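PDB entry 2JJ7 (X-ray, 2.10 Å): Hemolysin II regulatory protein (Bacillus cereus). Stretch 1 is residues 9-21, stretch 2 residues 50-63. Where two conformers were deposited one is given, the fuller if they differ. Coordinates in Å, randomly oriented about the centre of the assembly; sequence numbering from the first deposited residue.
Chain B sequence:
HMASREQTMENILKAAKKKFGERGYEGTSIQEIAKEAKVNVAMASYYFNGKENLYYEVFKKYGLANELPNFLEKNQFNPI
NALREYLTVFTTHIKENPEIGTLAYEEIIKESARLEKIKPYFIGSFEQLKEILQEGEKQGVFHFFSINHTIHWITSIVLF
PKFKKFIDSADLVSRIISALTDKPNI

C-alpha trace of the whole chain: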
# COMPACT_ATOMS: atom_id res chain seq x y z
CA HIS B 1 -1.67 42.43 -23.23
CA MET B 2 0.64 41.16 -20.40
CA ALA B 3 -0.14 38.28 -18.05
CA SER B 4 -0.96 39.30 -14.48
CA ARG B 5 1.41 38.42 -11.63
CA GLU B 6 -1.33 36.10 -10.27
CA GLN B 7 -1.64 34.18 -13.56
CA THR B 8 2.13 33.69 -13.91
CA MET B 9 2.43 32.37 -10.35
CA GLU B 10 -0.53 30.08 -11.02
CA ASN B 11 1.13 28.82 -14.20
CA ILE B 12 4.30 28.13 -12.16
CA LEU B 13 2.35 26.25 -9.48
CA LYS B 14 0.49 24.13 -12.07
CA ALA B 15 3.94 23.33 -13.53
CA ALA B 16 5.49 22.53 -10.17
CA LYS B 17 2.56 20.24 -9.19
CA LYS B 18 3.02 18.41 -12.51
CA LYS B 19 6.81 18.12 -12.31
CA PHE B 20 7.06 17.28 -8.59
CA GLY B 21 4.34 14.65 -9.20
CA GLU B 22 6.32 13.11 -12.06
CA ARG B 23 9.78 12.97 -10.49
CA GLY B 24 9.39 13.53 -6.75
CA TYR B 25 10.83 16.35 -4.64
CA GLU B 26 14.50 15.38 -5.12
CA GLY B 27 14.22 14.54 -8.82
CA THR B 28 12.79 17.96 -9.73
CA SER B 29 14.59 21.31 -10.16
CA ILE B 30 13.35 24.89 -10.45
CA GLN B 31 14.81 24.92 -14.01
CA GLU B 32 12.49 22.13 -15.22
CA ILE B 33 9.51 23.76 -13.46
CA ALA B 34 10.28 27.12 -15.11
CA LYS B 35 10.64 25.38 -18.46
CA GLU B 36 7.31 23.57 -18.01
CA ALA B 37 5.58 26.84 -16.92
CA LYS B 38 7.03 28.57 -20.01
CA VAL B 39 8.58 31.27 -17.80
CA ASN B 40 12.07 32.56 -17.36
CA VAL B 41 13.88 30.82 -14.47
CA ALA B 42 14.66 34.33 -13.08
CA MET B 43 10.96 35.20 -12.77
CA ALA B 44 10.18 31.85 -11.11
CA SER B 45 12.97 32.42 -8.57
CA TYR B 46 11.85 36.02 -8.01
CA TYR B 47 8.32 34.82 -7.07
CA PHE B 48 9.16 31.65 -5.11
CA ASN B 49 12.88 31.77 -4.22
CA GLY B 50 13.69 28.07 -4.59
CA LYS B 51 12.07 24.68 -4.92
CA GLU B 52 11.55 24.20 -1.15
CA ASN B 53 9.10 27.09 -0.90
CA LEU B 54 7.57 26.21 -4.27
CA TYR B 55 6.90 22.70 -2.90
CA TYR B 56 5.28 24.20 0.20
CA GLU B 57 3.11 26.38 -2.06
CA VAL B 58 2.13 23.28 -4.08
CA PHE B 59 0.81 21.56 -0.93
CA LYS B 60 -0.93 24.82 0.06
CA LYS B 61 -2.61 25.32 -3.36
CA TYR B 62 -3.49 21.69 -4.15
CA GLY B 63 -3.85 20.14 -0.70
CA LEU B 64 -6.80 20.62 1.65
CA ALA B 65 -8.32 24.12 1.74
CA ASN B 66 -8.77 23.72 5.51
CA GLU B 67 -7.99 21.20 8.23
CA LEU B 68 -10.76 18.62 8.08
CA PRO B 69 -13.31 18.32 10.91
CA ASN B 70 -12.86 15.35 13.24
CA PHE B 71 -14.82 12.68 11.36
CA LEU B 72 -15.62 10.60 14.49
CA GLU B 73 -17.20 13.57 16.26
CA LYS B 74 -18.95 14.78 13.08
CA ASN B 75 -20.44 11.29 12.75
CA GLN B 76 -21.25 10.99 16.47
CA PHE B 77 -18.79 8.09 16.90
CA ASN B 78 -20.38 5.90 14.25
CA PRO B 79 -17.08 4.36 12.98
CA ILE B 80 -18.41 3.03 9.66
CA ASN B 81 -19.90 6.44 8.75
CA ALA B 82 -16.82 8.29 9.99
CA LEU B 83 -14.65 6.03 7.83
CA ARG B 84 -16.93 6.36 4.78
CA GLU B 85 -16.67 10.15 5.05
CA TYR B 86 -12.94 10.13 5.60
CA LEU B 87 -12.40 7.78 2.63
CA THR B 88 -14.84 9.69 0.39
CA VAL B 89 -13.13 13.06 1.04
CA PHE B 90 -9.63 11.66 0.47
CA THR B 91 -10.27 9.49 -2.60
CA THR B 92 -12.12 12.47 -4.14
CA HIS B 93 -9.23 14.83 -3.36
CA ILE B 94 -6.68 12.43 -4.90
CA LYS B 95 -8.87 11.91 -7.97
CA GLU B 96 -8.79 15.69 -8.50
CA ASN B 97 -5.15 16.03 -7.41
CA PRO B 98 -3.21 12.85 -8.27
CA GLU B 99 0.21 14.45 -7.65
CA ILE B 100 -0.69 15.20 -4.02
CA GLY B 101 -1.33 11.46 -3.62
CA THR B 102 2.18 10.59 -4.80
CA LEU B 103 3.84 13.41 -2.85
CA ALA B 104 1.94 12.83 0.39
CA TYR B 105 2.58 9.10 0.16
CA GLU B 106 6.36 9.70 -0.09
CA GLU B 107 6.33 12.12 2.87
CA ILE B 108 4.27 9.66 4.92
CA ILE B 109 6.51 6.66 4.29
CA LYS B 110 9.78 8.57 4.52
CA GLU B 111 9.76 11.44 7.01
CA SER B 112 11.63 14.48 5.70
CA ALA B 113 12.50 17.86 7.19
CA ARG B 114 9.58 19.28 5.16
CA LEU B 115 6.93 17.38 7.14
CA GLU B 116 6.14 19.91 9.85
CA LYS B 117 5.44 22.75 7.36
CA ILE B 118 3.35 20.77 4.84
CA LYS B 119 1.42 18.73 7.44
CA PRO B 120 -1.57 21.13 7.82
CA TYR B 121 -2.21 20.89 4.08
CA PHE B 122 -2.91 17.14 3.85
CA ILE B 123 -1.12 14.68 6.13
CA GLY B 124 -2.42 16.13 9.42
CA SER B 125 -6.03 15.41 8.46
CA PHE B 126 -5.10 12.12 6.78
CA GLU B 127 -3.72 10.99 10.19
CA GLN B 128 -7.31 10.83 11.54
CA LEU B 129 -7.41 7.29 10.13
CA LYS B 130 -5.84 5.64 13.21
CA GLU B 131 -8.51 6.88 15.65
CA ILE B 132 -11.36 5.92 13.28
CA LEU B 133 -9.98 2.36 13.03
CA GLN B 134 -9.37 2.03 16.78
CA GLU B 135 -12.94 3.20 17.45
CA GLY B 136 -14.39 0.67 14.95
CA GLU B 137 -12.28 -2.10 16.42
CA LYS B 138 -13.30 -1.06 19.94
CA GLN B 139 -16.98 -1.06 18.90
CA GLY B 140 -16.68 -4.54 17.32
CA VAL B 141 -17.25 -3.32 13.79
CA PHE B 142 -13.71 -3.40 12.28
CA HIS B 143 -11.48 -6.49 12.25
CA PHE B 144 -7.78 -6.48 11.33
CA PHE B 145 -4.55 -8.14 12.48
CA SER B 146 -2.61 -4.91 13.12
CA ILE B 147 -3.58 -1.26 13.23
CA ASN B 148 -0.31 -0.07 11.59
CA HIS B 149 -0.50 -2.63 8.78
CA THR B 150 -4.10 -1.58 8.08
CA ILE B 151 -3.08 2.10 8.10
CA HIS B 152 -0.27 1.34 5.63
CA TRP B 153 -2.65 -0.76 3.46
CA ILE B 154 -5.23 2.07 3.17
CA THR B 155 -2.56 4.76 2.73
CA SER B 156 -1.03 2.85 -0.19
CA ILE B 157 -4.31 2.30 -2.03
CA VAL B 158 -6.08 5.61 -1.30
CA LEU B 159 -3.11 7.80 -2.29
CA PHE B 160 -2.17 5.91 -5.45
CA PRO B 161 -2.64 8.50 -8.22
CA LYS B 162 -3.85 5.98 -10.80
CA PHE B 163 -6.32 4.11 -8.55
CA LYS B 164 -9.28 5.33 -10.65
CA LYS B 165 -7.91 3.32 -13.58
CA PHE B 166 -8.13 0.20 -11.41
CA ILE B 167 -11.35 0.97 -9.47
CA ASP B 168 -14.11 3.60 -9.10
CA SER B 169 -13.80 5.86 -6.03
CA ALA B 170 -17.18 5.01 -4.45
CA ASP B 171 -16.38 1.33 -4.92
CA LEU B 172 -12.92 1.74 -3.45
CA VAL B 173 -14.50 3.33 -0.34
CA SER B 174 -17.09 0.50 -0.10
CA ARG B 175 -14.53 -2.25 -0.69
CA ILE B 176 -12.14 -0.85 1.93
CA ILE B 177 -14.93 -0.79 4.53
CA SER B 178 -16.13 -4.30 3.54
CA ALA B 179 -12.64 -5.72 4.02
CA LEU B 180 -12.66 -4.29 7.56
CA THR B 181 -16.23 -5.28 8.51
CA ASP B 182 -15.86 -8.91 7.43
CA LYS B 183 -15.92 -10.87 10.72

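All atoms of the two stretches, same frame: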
# COMPACT_ATOMS: atom_id res chain seq x y z
N MET B 9 2.19 33.17 -11.54
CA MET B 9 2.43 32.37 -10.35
C MET B 9 1.58 31.11 -10.36
O MET B 9 2.04 30.04 -9.95
CB MET B 9 2.17 33.19 -9.09
CG MET B 9 3.30 34.15 -8.77
SD MET B 9 2.92 35.16 -7.34
CE MET B 9 3.41 34.05 -6.01
N GLU B 10 0.34 31.23 -10.84
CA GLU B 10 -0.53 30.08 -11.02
C GLU B 10 0.03 29.10 -12.06
O GLU B 10 0.08 27.90 -11.80
CB GLU B 10 -1.93 30.52 -11.41
CG GLU B 10 -2.79 29.35 -11.84
CD GLU B 10 -4.22 29.49 -11.40
OE1 GLU B 10 -4.89 30.44 -11.88
OE2 GLU B 10 -4.66 28.67 -10.57
N ASN B 11 0.43 29.62 -13.21
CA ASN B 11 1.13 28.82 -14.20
C ASN B 11 2.33 28.07 -13.62
O ASN B 11 2.53 26.88 -13.91
CB ASN B 11 1.55 29.67 -15.41
CG ASN B 11 0.37 30.05 -16.28
OD1 ASN B 11 -0.74 29.56 -16.10
ND2 ASN B 11 0.61 30.94 -17.24
N ILE B 12 3.12 28.75 -12.78
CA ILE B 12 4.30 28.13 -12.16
C ILE B 12 3.92 27.03 -11.17
O ILE B 12 4.60 26.01 -11.09
CB ILE B 12 5.21 29.17 -11.47
CG1 ILE B 12 5.81 30.16 -12.50
CG2 ILE B 12 6.36 28.47 -10.68
CD1 ILE B 12 6.33 31.47 -11.87
N LEU B 13 2.83 27.24 -10.43
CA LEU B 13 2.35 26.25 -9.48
C LEU B 13 1.75 25.02 -10.16
O LEU B 13 1.99 23.89 -9.71
CB LEU B 13 1.36 26.87 -8.49
CG LEU B 13 2.02 27.79 -7.45
CD1 LEU B 13 0.98 28.47 -6.57
CD2 LEU B 13 3.03 27.02 -6.60
N LYS B 14 0.98 25.23 -11.23
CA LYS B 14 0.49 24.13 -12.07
C LYS B 14 1.68 23.29 -12.56
O LYS B 14 1.64 22.06 -12.50
CB LYS B 14 -0.31 24.65 -13.28
CG LYS B 14 -1.73 25.06 -12.96
CD LYS B 14 -2.45 25.65 -14.17
CE LYS B 14 -3.80 26.24 -13.74
NZ LYS B 14 -4.78 26.41 -14.85
N ALA B 15 2.72 23.98 -13.03
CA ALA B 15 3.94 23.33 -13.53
C ALA B 15 4.64 22.52 -12.46
O ALA B 15 5.05 21.39 -12.69
CB ALA B 15 4.90 24.37 -14.12
N ALA B 16 4.79 23.13 -11.29
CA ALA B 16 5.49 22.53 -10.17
C ALA B 16 4.73 21.29 -9.66
O ALA B 16 5.33 20.25 -9.42
CB ALA B 16 5.68 23.54 -9.08
N LYS B 17 3.41 21.40 -9.49
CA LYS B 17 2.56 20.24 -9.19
C LYS B 17 2.84 19.10 -10.16
O LYS B 17 3.10 17.97 -9.74
CB LYS B 17 1.07 20.63 -9.27
CG LYS B 17 0.09 19.51 -8.94
CD LYS B 17 -1.34 19.87 -9.34
CE LYS B 17 -2.33 19.06 -8.54
NZ LYS B 17 -3.76 19.26 -8.98
N LYS B 18 2.79 19.40 -11.46
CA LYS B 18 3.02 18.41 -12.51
C LYS B 18 4.40 17.76 -12.40
O LYS B 18 4.51 16.53 -12.41
CB LYS B 18 2.86 19.05 -13.90
CG LYS B 18 2.96 18.02 -15.03
CD LYS B 18 2.97 18.64 -16.41
CE LYS B 18 3.12 17.57 -17.48
NZ LYS B 18 2.71 18.07 -18.82
N LYS B 19 5.43 18.59 -12.29
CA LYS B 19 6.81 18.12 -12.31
C LYS B 19 7.23 17.39 -11.03
O LYS B 19 7.81 16.31 -11.10
CB LYS B 19 7.76 19.28 -12.65
CG LYS B 19 7.74 19.66 -14.13
CD LYS B 19 8.52 18.62 -14.94
CE LYS B 19 8.17 18.67 -16.41
NZ LYS B 19 8.72 17.48 -17.11
N PHE B 20 6.93 17.98 -9.88
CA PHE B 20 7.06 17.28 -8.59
C PHE B 20 6.35 15.93 -8.60
O PHE B 20 6.89 14.95 -8.10
CB PHE B 20 6.51 18.12 -7.45
CG PHE B 20 7.44 19.19 -6.95
CD1 PHE B 20 8.77 18.89 -6.62
CD2 PHE B 20 6.98 20.49 -6.78
CE1 PHE B 20 9.64 19.90 -6.16
CE2 PHE B 20 7.84 21.50 -6.30
CZ PHE B 20 9.17 21.20 -5.99
N GLY B 21 5.13 15.89 -9.14
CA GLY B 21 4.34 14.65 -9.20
C GLY B 21 4.99 13.58 -10.07
O GLY B 21 4.89 12.39 -9.78
N GLY B 50 13.20 29.43 -4.81
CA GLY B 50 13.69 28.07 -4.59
C GLY B 50 12.62 26.99 -4.57
O GLY B 50 11.44 27.27 -4.33
N LYS B 51 13.04 25.75 -4.80
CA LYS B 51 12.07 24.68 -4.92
C LYS B 51 11.41 24.31 -3.59
O LYS B 51 10.28 23.85 -3.59
CB LYS B 51 12.65 23.47 -5.66
CG LYS B 51 13.58 22.58 -4.88
CD LYS B 51 13.55 21.19 -5.47
CE LYS B 51 14.56 20.30 -4.83
NZ LYS B 51 14.67 19.03 -5.56
N GLU B 52 12.10 24.54 -2.46
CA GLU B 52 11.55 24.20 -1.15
C GLU B 52 10.24 24.94 -0.89
O GLU B 52 9.23 24.33 -0.53
CB GLU B 52 12.58 24.46 -0.04
CG GLU B 52 12.03 24.42 1.39
CD GLU B 52 11.93 23.02 1.97
OE1 GLU B 52 10.99 22.28 1.58
OE2 GLU B 52 12.76 22.66 2.84
N ASN B 53 10.27 26.25 -1.11
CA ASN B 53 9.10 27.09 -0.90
C ASN B 53 8.02 26.83 -1.96
O ASN B 53 6.82 26.86 -1.66
CB ASN B 53 9.50 28.57 -0.91
CG ASN B 53 8.33 29.49 -0.67
OD1 ASN B 53 7.64 29.38 0.36
ND2 ASN B 53 8.06 30.38 -1.62
N LEU B 54 8.45 26.56 -3.18
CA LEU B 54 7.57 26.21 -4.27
C LEU B 54 6.79 24.93 -3.94
O LEU B 54 5.59 24.85 -4.17
CB LEU B 54 8.40 26.02 -5.53
CG LEU B 54 7.75 25.96 -6.91
CD1 LEU B 54 6.72 27.05 -7.09
CD2 LEU B 54 8.85 26.09 -7.94
N TYR B 55 7.50 23.94 -3.40
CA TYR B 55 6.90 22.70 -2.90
C TYR B 55 5.87 22.97 -1.82
O TYR B 55 4.76 22.45 -1.89
CB TYR B 55 8.00 21.81 -2.35
CG TYR B 55 7.58 20.41 -1.97
CD1 TYR B 55 7.56 20.03 -0.63
CD2 TYR B 55 7.29 19.45 -2.94
CE1 TYR B 55 7.23 18.75 -0.26
CE2 TYR B 55 6.94 18.14 -2.56
CZ TYR B 55 6.93 17.81 -1.21
OH TYR B 55 6.63 16.57 -0.77
N TYR B 56 6.23 23.79 -0.83
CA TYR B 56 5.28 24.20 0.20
C TYR B 56 4.03 24.81 -0.44
O TYR B 56 2.92 24.45 -0.08
CB TYR B 56 5.91 25.21 1.18
CG TYR B 56 6.97 24.67 2.13
CD1 TYR B 56 7.15 23.30 2.32
CD2 TYR B 56 7.77 25.54 2.85
CE1 TYR B 56 8.13 22.82 3.20
CE2 TYR B 56 8.73 25.08 3.73
CZ TYR B 56 8.91 23.73 3.90
OH TYR B 56 9.89 23.31 4.79
N GLU B 57 4.23 25.72 -1.39
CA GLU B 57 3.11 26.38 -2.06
C GLU B 57 2.24 25.41 -2.87
O GLU B 57 1.04 25.63 -3.02
CB GLU B 57 3.62 27.53 -2.93
CG GLU B 57 4.17 28.73 -2.16
CD GLU B 57 3.16 29.34 -1.20
OE1 GLU B 57 1.97 29.47 -1.56
OE2 GLU B 57 3.56 29.70 -0.08
N VAL B 58 2.85 24.34 -3.37
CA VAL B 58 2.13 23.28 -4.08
C VAL B 58 1.17 22.55 -3.14
O VAL B 58 -0.01 22.38 -3.47
CB VAL B 58 3.09 22.28 -4.77
CG1 VAL B 58 2.35 20.98 -5.14
CG2 VAL B 58 3.66 22.92 -6.02
N PHE B 59 1.66 22.16 -1.97
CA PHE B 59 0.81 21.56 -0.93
C PHE B 59 -0.31 22.51 -0.47
O PHE B 59 -1.44 22.08 -0.28
CB PHE B 59 1.65 21.04 0.24
CG PHE B 59 1.98 19.57 0.13
CD1 PHE B 59 1.08 18.61 0.58
CD2 PHE B 59 3.18 19.15 -0.45
CE1 PHE B 59 1.36 17.22 0.47
CE2 PHE B 59 3.48 17.78 -0.56
CZ PHE B 59 2.56 16.82 -0.11
N LYS B 60 0.03 23.79 -0.32
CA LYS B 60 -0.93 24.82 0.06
C LYS B 60 -2.02 25.00 -1.01
O LYS B 60 -3.19 25.04 -0.66
CB LYS B 60 -0.19 26.15 0.30
CG LYS B 60 -1.02 27.25 0.91
CD LYS B 60 -0.21 28.53 0.97
CE LYS B 60 -0.88 29.59 1.82
NZ LYS B 60 -0.15 30.90 1.74
N LYS B 61 -1.64 25.11 -2.28
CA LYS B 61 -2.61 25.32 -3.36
C LYS B 61 -3.45 24.08 -3.65
O LYS B 61 -4.66 24.19 -3.85
CB LYS B 61 -1.93 25.79 -4.66
CG LYS B 61 -2.96 26.24 -5.71
CD LYS B 61 -2.36 26.93 -6.89
CE LYS B 61 -3.45 27.38 -7.87
NZ LYS B 61 -4.34 28.45 -7.34
N TYR B 62 -2.81 22.91 -3.68
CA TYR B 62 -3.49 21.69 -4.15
C TYR B 62 -3.82 20.68 -3.06
O TYR B 62 -4.43 19.65 -3.34
CB TYR B 62 -2.70 21.03 -5.30
CG TYR B 62 -2.47 21.96 -6.46
CD1 TYR B 62 -3.53 22.37 -7.28
CD2 TYR B 62 -1.18 22.46 -6.75
CE1 TYR B 62 -3.33 23.24 -8.36
CE2 TYR B 62 -0.97 23.33 -7.84
CZ TYR B 62 -2.05 23.72 -8.63
OH TYR B 62 -1.86 24.58 -9.70
N GLY B 63 -3.45 20.99 -1.82
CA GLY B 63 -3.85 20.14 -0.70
C GLY B 63 -5.23 20.56 -0.20
O GLY B 63 -5.99 21.21 -0.93
O HOH W 1 -4.26 25.31 -10.69

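Two helices, 9-21 and 51-62, cross nearly at right angles (97° between their N-to-C directions) with axes 9.5 Å apart at closest approach, and together bury 703 Å². The CA atoms of K17 and V58, 6.0 Å apart, are the nearest CA pair across the stretches. A16, pointing toward the partner, packs its short side chain directly against it: its CB lies 3.7 Å from V58 CG2 and 3.9 Å from L54 CG.

Apolar packing follows a knob-into-hole pattern. V58 enters the hollow formed by L13, A16, K17 and F20. L13, with CA-to-CB directed toward the partner helix, sits among L54, E57, V58 and K61; its CD2 reaches L54 CD1 at 3.7 Å, and its CD1 meets the aliphatic K61 CD at 3.7 Å. I12, buried and with CA-to-CB pointing sideways, adds an apolar contact, its CG2 3.9 Å from L54 CD1.

F20 fills the hole between K51, L54, Y55 and V58, burying 107 Å² against the second helix. A flat ring offers a face to Y55 and an edge to K51 O and V58 CG2: Y55 directs its edge at the F20 face (centroids 5.1 Å apart, planes at 75°), while K51 O approaches the F20 edge, 3.7 Å from CZ.

At Y62, aromatic packing combines with charge. The extended, all-t side chain of K17 runs over one face of the ring, its CD 3.6 Å from the centroid and 8° off the normal, a CH-pi contact; its NZ, 4.1 Å from the centroid and 34° off the normal, makes an off-centre cation-pi interaction. L13 O lies near the ring edge, 3.5 Å from Y62 CE2.

Polar contacts are peripheral. K61 NZ and E10 OE2, 3.3 Å apart, form a salt bridge with a weak hydrogen bond. A water links Y62 OH (2.7 Å from its O) to E10 OE2 (3.4 Å from its O, weak).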